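Local structure of transketolase (Campylobacter jejuni, 3L84) at residues V62-H67 with D152-E157; I159-C164 with K199-A204. The protein belongs to the transketolase family of thiamine diphosphate-binding enzymes and assembles as a dimer of two identical chains. One frame throughout, in Å; residues are numbered along the deposited sequence.

Contact 1: V62-H67 with D152-E157; sequences VFSGGH and DGDLQE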
ATOM      1  N   VAL A  62     -11.437  19.890   4.438  1.00  7.08           N
ATOM      2  CA  VAL A  62     -10.939  18.800   3.590  1.00  7.11           C
ATOM      3  C   VAL A  62     -12.100  18.005   2.977  1.00  7.52           C
ATOM      4  O   VAL A  62     -12.916  17.430   3.708  1.00  8.20           O
ATOM      5  CB  VAL A  62     -10.076  17.818   4.371  1.00  7.38           C
ATOM      6  CG1 VAL A  62      -9.573  16.651   3.466  1.00  8.83           C
ATOM      7  CG2 VAL A  62      -8.872  18.524   5.046  1.00  9.29           C
ATOM      8  N   PHE A  63     -12.154  17.933   1.659  1.00  7.86           N
ATOM      9  CA  PHE A  63     -13.070  17.028   0.934  1.00  8.47           C
ATOM     10  C   PHE A  63     -12.339  15.710   0.728  1.00  7.51           C
ATOM     11  O   PHE A  63     -11.566  15.602  -0.208  1.00  8.83           O
ATOM     12  CB  PHE A  63     -13.448  17.600  -0.436  1.00  9.99           C
ATOM     13  CG  PHE A  63     -14.552  18.611  -0.437  1.00 12.10           C
ATOM     14  CD1 PHE A  63     -14.525  19.722   0.370  1.00 12.71           C
ATOM     15  CD2 PHE A  63     -15.597  18.506  -1.368  1.00 13.92           C
ATOM     16  CE1 PHE A  63     -15.591  20.677   0.336  1.00 15.31           C
ATOM     17  CE2 PHE A  63     -16.612  19.446  -1.415  1.00 14.65           C
ATOM     18  CZ  PHE A  63     -16.599  20.523  -0.557  1.00 14.85           C
ATOM     19  N   SER A  64     -12.561  14.692   1.547  1.00  6.89           N
ATOM     20  CA  SER A  64     -11.868  13.437   1.353  1.00  7.56           C
ATOM     21  C   SER A  64     -12.284  12.744   0.062  1.00  9.04           C
ATOM     22  O   SER A  64     -11.464  12.132  -0.609  1.00  9.75           O
ATOM     23  CB  SER A  64     -12.060  12.530   2.567  1.00  7.99           C
ATOM     24  OG  SER A  64     -11.212  11.386   2.448  1.00  8.18           O
ATOM     25  N   GLY A  65     -13.552  12.887  -0.288  1.00  9.33           N
ATOM     26  CA  GLY A  65     -14.048  12.409  -1.558  1.00  9.30           C
ATOM     27  C   GLY A  65     -13.733  13.478  -2.585  1.00  9.57           C
ATOM     28  O   GLY A  65     -14.572  14.342  -2.873  1.00 11.13           O
ATOM     29  N   GLY A  66     -12.531  13.430  -3.148  1.00  9.88           N
ATOM     30  CA  GLY A  66     -12.079  14.460  -4.101  1.00 10.20           C
ATOM     31  C   GLY A  66     -12.926  14.461  -5.348  1.00  9.49           C
ATOM     32  O   GLY A  66     -12.956  15.456  -6.070  1.00  9.01           O
ATOM     33  N   HIS A  67     -13.632  13.373  -5.605  1.00  9.28           N
ATOM     34  CA  HIS A  67     -14.588  13.313  -6.707  1.00 10.00           C
ATOM     35  C   HIS A  67     -15.626  14.409  -6.640  1.00  9.78           C
ATOM     36  O   HIS A  67     -16.156  14.756  -7.688  1.00  9.94           O
ATOM     37  CB  HIS A  67     -15.243  11.936  -6.837  1.00 11.01           C
ATOM     38  CG  HIS A  67     -15.933  11.488  -5.605  1.00 11.47           C
ATOM     39  ND1 HIS A  67     -17.247  11.774  -5.317  1.00 18.64           N
ATOM     40  CD2 HIS A  67     -15.449  10.814  -4.541  1.00 10.85           C
ATOM     41  CE1 HIS A  67     -17.555  11.241  -4.140  1.00 15.37           C
ATOM     42  NE2 HIS A  67     -16.468  10.681  -3.638  1.00 14.59           N
ATOM     43  N   ASP A 152     -18.865   6.825   2.017  1.00  9.40           N
ATOM     44  CA  ASP A 152     -18.691   5.378   2.247  1.00 11.23           C
ATOM     45  C   ASP A 152     -17.349   4.821   1.831  1.00 11.39           C
ATOM     46  O   ASP A 152     -16.753   4.009   2.543  1.00 12.67           O
ATOM     47  CB  ASP A 152     -19.794   4.591   1.543  1.00 11.58           C
ATOM     48  CG  ASP A 152     -21.103   4.806   2.196  1.00 13.41           C
ATOM     49  OD1 ASP A 152     -21.202   4.378   3.368  1.00 13.97           O
ATOM     50  OD2 ASP A 152     -22.005   5.433   1.607  1.00 13.59           O
ATOM     51  N   GLY A 153     -16.852   5.194   0.667  1.00 10.85           N
ATOM     52  CA  GLY A 153     -15.580   4.708   0.217  1.00 11.18           C
ATOM     53  C   GLY A 153     -14.460   5.047   1.174  1.00 11.00           C
ATOM     54  O   GLY A 153     -13.518   4.250   1.401  1.00 12.38           O
ATOM     55  N   ASP A 154     -14.496   6.256   1.724  1.00  9.52           N
ATOM     56  CA  ASP A 154     -13.466   6.669   2.640  1.00  9.36           C
ATOM     57  C   ASP A 154     -13.490   5.804   3.892  1.00  9.14           C
ATOM     58  O   ASP A 154     -12.437   5.410   4.401  1.00 10.28           O
ATOM     59  CB  ASP A 154     -13.631   8.145   3.036  1.00  9.57           C
ATOM     60  CG  ASP A 154     -13.528   9.091   1.859  1.00 10.52           C
ATOM     61  OD1 ASP A 154     -12.436   9.231   1.259  1.00 10.31           O
ATOM     62  OD2 ASP A 154     -14.595   9.687   1.487  1.00 11.66           O
ATOM     63  N   LEU A 155     -14.675   5.538   4.429  1.00  8.87           N
ATOM     64  CA  LEU A 155     -14.806   4.825   5.691  1.00  8.86           C
ATOM     65  C   LEU A 155     -14.589   3.327   5.594  1.00  8.33           C
ATOM     66  O   LEU A 155     -14.319   2.680   6.593  1.00  8.64           O
ATOM     67  CB  LEU A 155     -16.123   5.185   6.383  1.00 10.24           C
ATOM     68  CG  LEU A 155     -16.168   6.681   6.773  1.00 10.33           C
ATOM     69  CD1 LEU A 155     -17.364   6.922   7.660  1.00 15.10           C
ATOM     70  CD2 LEU A 155     -14.905   7.225   7.456  1.00 11.64           C
ATOM     71  N   GLN A 156     -14.635   2.766   4.396  1.00  7.59           N
ATOM     72  CA  GLN A 156     -14.285   1.346   4.226  1.00  7.26           C
ATOM     73  C   GLN A 156     -12.802   1.133   4.147  1.00  7.30           C
ATOM     74  O   GLN A 156     -12.316   0.036   4.436  1.00  7.40           O
ATOM     75  CB  GLN A 156     -15.013   0.758   3.013  1.00  7.66           C
ATOM     76  CG  GLN A 156     -16.494   0.645   3.234  1.00  8.17           C
ATOM     77  CD  GLN A 156     -17.237   0.007   2.097  1.00  8.10           C
ATOM     78  OE1 GLN A 156     -16.690  -0.853   1.388  1.00 10.20           O
ATOM     79  NE2 GLN A 156     -18.518   0.388   1.935  1.00  9.47           N
ATOM     80  N   GLU A 157     -12.067   2.143   3.720  1.00  7.11           N
ATOM     81  CA  GLU A 157     -10.613   2.028   3.574  1.00  7.49           C
ATOM     82  C   GLU A 157      -9.939   1.888   4.930  1.00  7.79           C
ATOM     83  O   GLU A 157     -10.248   2.625   5.871  1.00  8.12           O
ATOM     84  CB  GLU A 157     -10.066   3.245   2.829  1.00  8.34           C
ATOM     85  CG  GLU A 157     -10.319   3.172   1.362  1.00  8.81           C
ATOM     86  CD  GLU A 157      -9.440   2.183   0.627  1.00  9.89           C
ATOM     87  OE1 GLU A 157      -8.600   1.434   1.204  1.00  8.80           O
ATOM     88  OE2 GLU A 157      -9.593   2.157  -0.651  1.00  9.59           O
TER
HETATM   89  O   HOH W   1     -16.285   9.644  -0.696  1.00 12.41           O
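Ser64 holds its OG opposite the backbone N (chi1 -171°), while Asp154 carries its carboxylate anti to its own carbonyl carbon (chi1 -61°); with both side chains directed across the gap, hydroxyl and carboxylate meet. Ser64 OG donates to Asp154 OD1 at 2.7 Å, the one direct hydrogen bond between 62-67 and 152-157. The hydroxyl reaches that oxygen from above the carboxylate plane, 74° out of it, and Asp154 OD1 also accepts the backbone N-H of Gly117. Asp154 OD2 is held separately, by the backbone N of Gly151 and by a water that donates to it at 2.8 Å. The same water lies in the ring plane of His67, 3.1 Å from NE2, and so links a histidine and a carboxylate whose nearest polar atoms, His67 NE2 and Asp154 OD2, are 5.5 Å apart. Both carboxylate oxygens thus have two partners each, which should fix the rotation of this buried group. Immediately after Ser64, Gly65 centres an inverse gamma turn, closed by a weak bond from Gly66 N to Ser64 O, and its carbonyl oxygen lies above one face of the His67 ring, displaced toward the rim. The two segments lie at the C-terminal ends of neighbouring strands, 60-63 and 146-151, of the five-stranded parallel sheet; 146-151 runs straight into helix 152-156 through the Gly-Asp-Gly sequence familiar from thiamine diphosphate enzymes. Leu149 still pairs with Ser64 through the backbone, and the start of helix 118-137 packs against the pair, Val120 N making a weak bond to Ser64 OG.

Contact 2: I159-C164 with K199-A204; sequences ISYEAC and KMRFEA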
ATOM      1  N   ILE A 159      -7.150   2.914   5.986  1.00  7.39           N
ATOM      2  CA  ILE A 159      -6.462   4.130   6.451  1.00  7.68           C
ATOM      3  C   ILE A 159      -7.397   4.998   7.315  1.00  7.69           C
ATOM      4  O   ILE A 159      -6.932   5.701   8.220  1.00  7.52           O
ATOM      5  CB  ILE A 159      -5.886   4.902   5.295  1.00  7.69           C
ATOM      6  CG1 ILE A 159      -4.844   5.900   5.757  1.00  7.58           C
ATOM      7  CG2 ILE A 159      -6.991   5.534   4.424  1.00  8.51           C
ATOM      8  CD1 ILE A 159      -4.209   6.726   4.611  1.00  9.27           C
ATOM      9  N   SER A 160      -8.707   4.963   7.053  1.00  6.94           N
ATOM     10  CA  SER A 160      -9.622   5.760   7.846  1.00  6.91           C
ATOM     11  C   SER A 160      -9.681   5.262   9.301  1.00  7.77           C
ATOM     12  O   SER A 160      -9.646   6.058  10.237  1.00  7.70           O
ATOM     13  CB  SER A 160     -11.030   5.769   7.222  1.00  7.49           C
ATOM     14  OG  SER A 160     -11.717   4.515   7.326  1.00  9.48           O
ATOM     15  N   TYR A 161      -9.719   3.939   9.480  1.00  7.12           N
ATOM     16  CA  TYR A 161      -9.765   3.356  10.803  1.00  7.53           C
ATOM     17  C   TYR A 161      -8.467   3.671  11.566  1.00  6.80           C
ATOM     18  O   TYR A 161      -8.466   4.000  12.750  1.00  7.35           O
ATOM     19  CB  TYR A 161      -9.927   1.836  10.750  1.00  6.72           C
ATOM     20  CG  TYR A 161     -11.160   1.295  10.090  1.00  6.90           C
ATOM     21  CD1 TYR A 161     -12.234   0.871  10.850  1.00  7.40           C
ATOM     22  CD2 TYR A 161     -11.213   1.075   8.722  1.00  6.86           C
ATOM     23  CE1 TYR A 161     -13.344   0.273  10.248  1.00  7.06           C
ATOM     24  CE2 TYR A 161     -12.307   0.503   8.107  1.00  6.78           C
ATOM     25  CZ  TYR A 161     -13.364   0.071   8.884  1.00  7.24           C
ATOM     26  OH  TYR A 161     -14.434  -0.541   8.243  1.00  8.28           O
ATOM     27  N   GLU A 162      -7.346   3.593  10.840  1.00  6.83           N
ATOM     28  CA  GLU A 162      -6.049   3.873  11.468  1.00  7.02           C
ATOM     29  C   GLU A 162      -5.994   5.283  11.949  1.00  6.80           C
ATOM     30  O   GLU A 162      -5.579   5.552  13.081  1.00  7.62           O
ATOM     31  CB  GLU A 162      -4.935   3.704  10.423  1.00  7.00           C
ATOM     32  CG  GLU A 162      -4.593   2.269   9.934  1.00  7.18           C
ATOM     33  CD  GLU A 162      -3.477   2.230   8.912  1.00  8.25           C
ATOM     34  OE1 GLU A 162      -2.796   3.243   8.672  1.00  7.97           O
ATOM     35  OE2 GLU A 162      -3.258   1.161   8.297  1.00  9.23           O
ATOM     36  N   ALA A 163      -6.357   6.231  11.094  1.00  7.07           N
ATOM     37  CA  ALA A 163      -6.255   7.634  11.486  1.00  7.21           C
ATOM     38  C   ALA A 163      -7.224   8.013  12.597  1.00  7.69           C
ATOM     39  O   ALA A 163      -6.887   8.760  13.514  1.00  7.75           O
ATOM     40  CB  ALA A 163      -6.490   8.534  10.264  1.00  8.11           C
ATOM     41  N   CYS A 164      -8.431   7.489  12.506  1.00  7.21           N
ATOM     42  CA  CYS A 164      -9.430   7.797  13.520  1.00  7.98           C
ATOM     43  C   CYS A 164      -9.058   7.161  14.873  1.00  7.68           C
ATOM     44  O   CYS A 164      -9.384   7.706  15.928  1.00  7.48           O
ATOM     45  CB  CYS A 164     -10.796   7.372  13.060  1.00  7.99           C
ATOM     46  SG  CYS A 164     -11.427   8.437  11.707  1.00 10.39           S
ATOM     47  N   LYS A 199     -21.883   4.170  14.398  1.00  9.55           N
ATOM     48  CA  LYS A 199     -21.841   4.875  15.670  1.00  9.98           C
ATOM     49  C   LYS A 199     -20.970   4.126  16.689  1.00  9.67           C
ATOM     50  O   LYS A 199     -20.090   4.709  17.316  1.00  9.83           O
ATOM     51  CB  LYS A 199     -23.259   5.079  16.183  1.00 11.21           C
ATOM     52  CG  LYS A 199     -23.377   5.757  17.536  1.00 14.15           C
ATOM     53  CD  LYS A 199     -24.845   6.154  17.786  1.00 17.52           C
ATOM     54  CE  LYS A 199     -24.977   7.072  18.966  1.00 20.82           C
ATOM     55  NZ  LYS A 199     -24.819   6.345  20.232  1.00 22.61           N
HETATM   56  N   MSE A 200     -21.193   2.819  16.820  1.00  9.06           N
HETATM   57  CA  MSE A 200     -20.394   2.031  17.737  1.00  9.76           C
HETATM   58  C   MSE A 200     -18.912   1.974  17.392  1.00  7.97           C
HETATM   59  O   MSE A 200     -18.041   2.038  18.286  1.00  8.45           O
HETATM   60  CB  MSE A 200     -20.949   0.610  17.829  1.00  9.97           C
HETATM   61  CG  MSE A 200     -20.378  -0.224  18.941  1.00 13.22           C
HETATM   62 SE   MSE A 200     -21.191  -1.952  19.127  0.60 18.21          SE
HETATM   63  CE  MSE A 200     -22.853  -1.707  18.446  1.00  7.90           C
ATOM     64  N   ARG A 201     -18.605   1.865  16.096  1.00  8.12           N
ATOM     65  CA  ARG A 201     -17.237   1.864  15.628  1.00  7.99           C
ATOM     66  C   ARG A 201     -16.519   3.112  16.083  1.00  7.79           C
ATOM     67  O   ARG A 201     -15.403   3.040  16.612  1.00  8.43           O
ATOM     68  CB  ARG A 201     -17.248   1.803  14.104  1.00  8.49           C
ATOM     69  CG  ARG A 201     -15.988   2.268  13.397  1.00  8.27           C
ATOM     70  CD  ARG A 201     -16.220   2.371  11.918  1.00  8.49           C
ATOM     71  NE  ARG A 201     -15.095   3.011  11.259  1.00  8.07           N
ATOM     72  CZ  ARG A 201     -14.887   2.995   9.950  1.00  7.65           C
ATOM     73  NH1 ARG A 201     -15.695   2.309   9.131  1.00  7.62           N
ATOM     74  NH2 ARG A 201     -13.869   3.688   9.431  1.00  8.10           N
ATOM     75  N   PHE A 202     -17.151   4.267  15.860  1.00  7.96           N
ATOM     76  CA  PHE A 202     -16.482   5.523  16.202  1.00  8.30           C
ATOM     77  C   PHE A 202     -16.466   5.815  17.699  1.00  8.64           C
ATOM     78  O   PHE A 202     -15.504   6.385  18.215  1.00  8.13           O
ATOM     79  CB  PHE A 202     -17.085   6.681  15.410  1.00  8.03           C
ATOM     80  CG  PHE A 202     -16.521   6.795  14.007  1.00  7.55           C
ATOM     81  CD1 PHE A 202     -17.010   6.016  12.986  1.00  8.54           C
ATOM     82  CD2 PHE A 202     -15.529   7.701  13.729  1.00  8.60           C
ATOM     83  CE1 PHE A 202     -16.487   6.108  11.704  1.00  8.59           C
ATOM     84  CE2 PHE A 202     -15.006   7.802  12.462  1.00  9.83           C
ATOM     85  CZ  PHE A 202     -15.501   6.991  11.442  1.00  8.88           C
ATOM     86  N   GLU A 203     -17.515   5.389  18.410  1.00  8.42           N
ATOM     87  CA  GLU A 203     -17.469   5.483  19.861  1.00  8.85           C
ATOM     88  C   GLU A 203     -16.358   4.612  20.450  1.00  8.32           C
ATOM     89  O   GLU A 203     -15.695   5.000  21.413  1.00  9.12           O
ATOM     90  CB  GLU A 203     -18.840   5.134  20.469  1.00  9.14           C
ATOM     91  CG  GLU A 203     -19.878   6.244  20.176  1.00 10.79           C
ATOM     92  CD  GLU A 203     -21.283   5.973  20.704  1.00 13.65           C
ATOM     93  OE1 GLU A 203     -22.106   6.934  20.693  1.00 16.19           O
ATOM     94  OE2 GLU A 203     -21.605   4.837  21.116  1.00 16.71           O
ATOM     95  N   ALA A 204     -16.068   3.471  19.818  1.00  7.83           N
ATOM     96  CA  ALA A 204     -14.970   2.595  20.264  1.00  8.29           C
ATOM     97  C   ALA A 204     -13.614   3.280  20.111  1.00  9.02           C
ATOM     98  O   ALA A 204     -12.665   2.970  20.837  1.00  9.89           O
ATOM     99  CB  ALA A 204     -14.977   1.282  19.488  1.00  9.41           C
TER
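Tyr161 and Arg201 make the centre of this contact, the guanidinium lying flat over one face of the phenol ring with planes 11° apart and centres 3.5 Å apart. This is a stacked cation-pi pair: Arg201 CZ lies over the ring face, and NH2 sits over the middle of the ring. The arginine gets there by an extended chain from CG to NE, with CG trans to the backbone N (chi1 159°), and its side chain crosses that of Tyr161 at about a right angle. At the guanidinium edge, in its plane, Ser160 OG receives a weak, bent bond from Arg201 NH2, 3.1 Å long. One turn further along the first helix, Cys164 SG approaches Phe202 CE2 at 3.7 Å, an oblique sulfur-aromatic contact with the ring centroid 4.9 Å from SG. These side chains have to span a wide gap, because the short helical segments 159-164 and 199-204 approach no closer than 11.0 Å axis to axis, at 41°.

Around this shell, Glu196 forms a salt bridge with Arg201 NH1 and a hydrogen bond with Tyr161 OH, tying together the two members of the stack. Ser160 OG has its stronger partner in Glu157 O, and Phe202 meets Phe207 edge-to-face. Tyr161 also meets Tyr161 of the second subunit, which brings the stack to the dimer interface. Arg201 is therefore gripped over a face, by a carboxylate and, through NH1, by Leu155 O; its buried positive charge is probably balanced by Glu196 and further stabilised by the electron-rich face of Tyr161, consistent with a guanidinium that stays protonated.

How the contacts relate
Contact 1 precedes contact 2 along the chain, and they lie about 14 Å apart, centre to centre, both within the thiamine diphosphate-binding domain. They are joined by the succession of helices 152-156 and 158-169: the first supplies one half of contact 1, the second one half of contact 2. Across the join, an arginine of helix 198-204 bonds to a carbonyl of helix 152-156, the helix that follows strand 146-151. Residues 62-67 lead off strand 60-63, outermost within this chain in the five-stranded parallel sheet, whereas Phe202 packs on Val209 of strand 208-213, outermost at its far end. Both contacts also touch the second subunit, connecting the sheet's surroundings to the dimer interface.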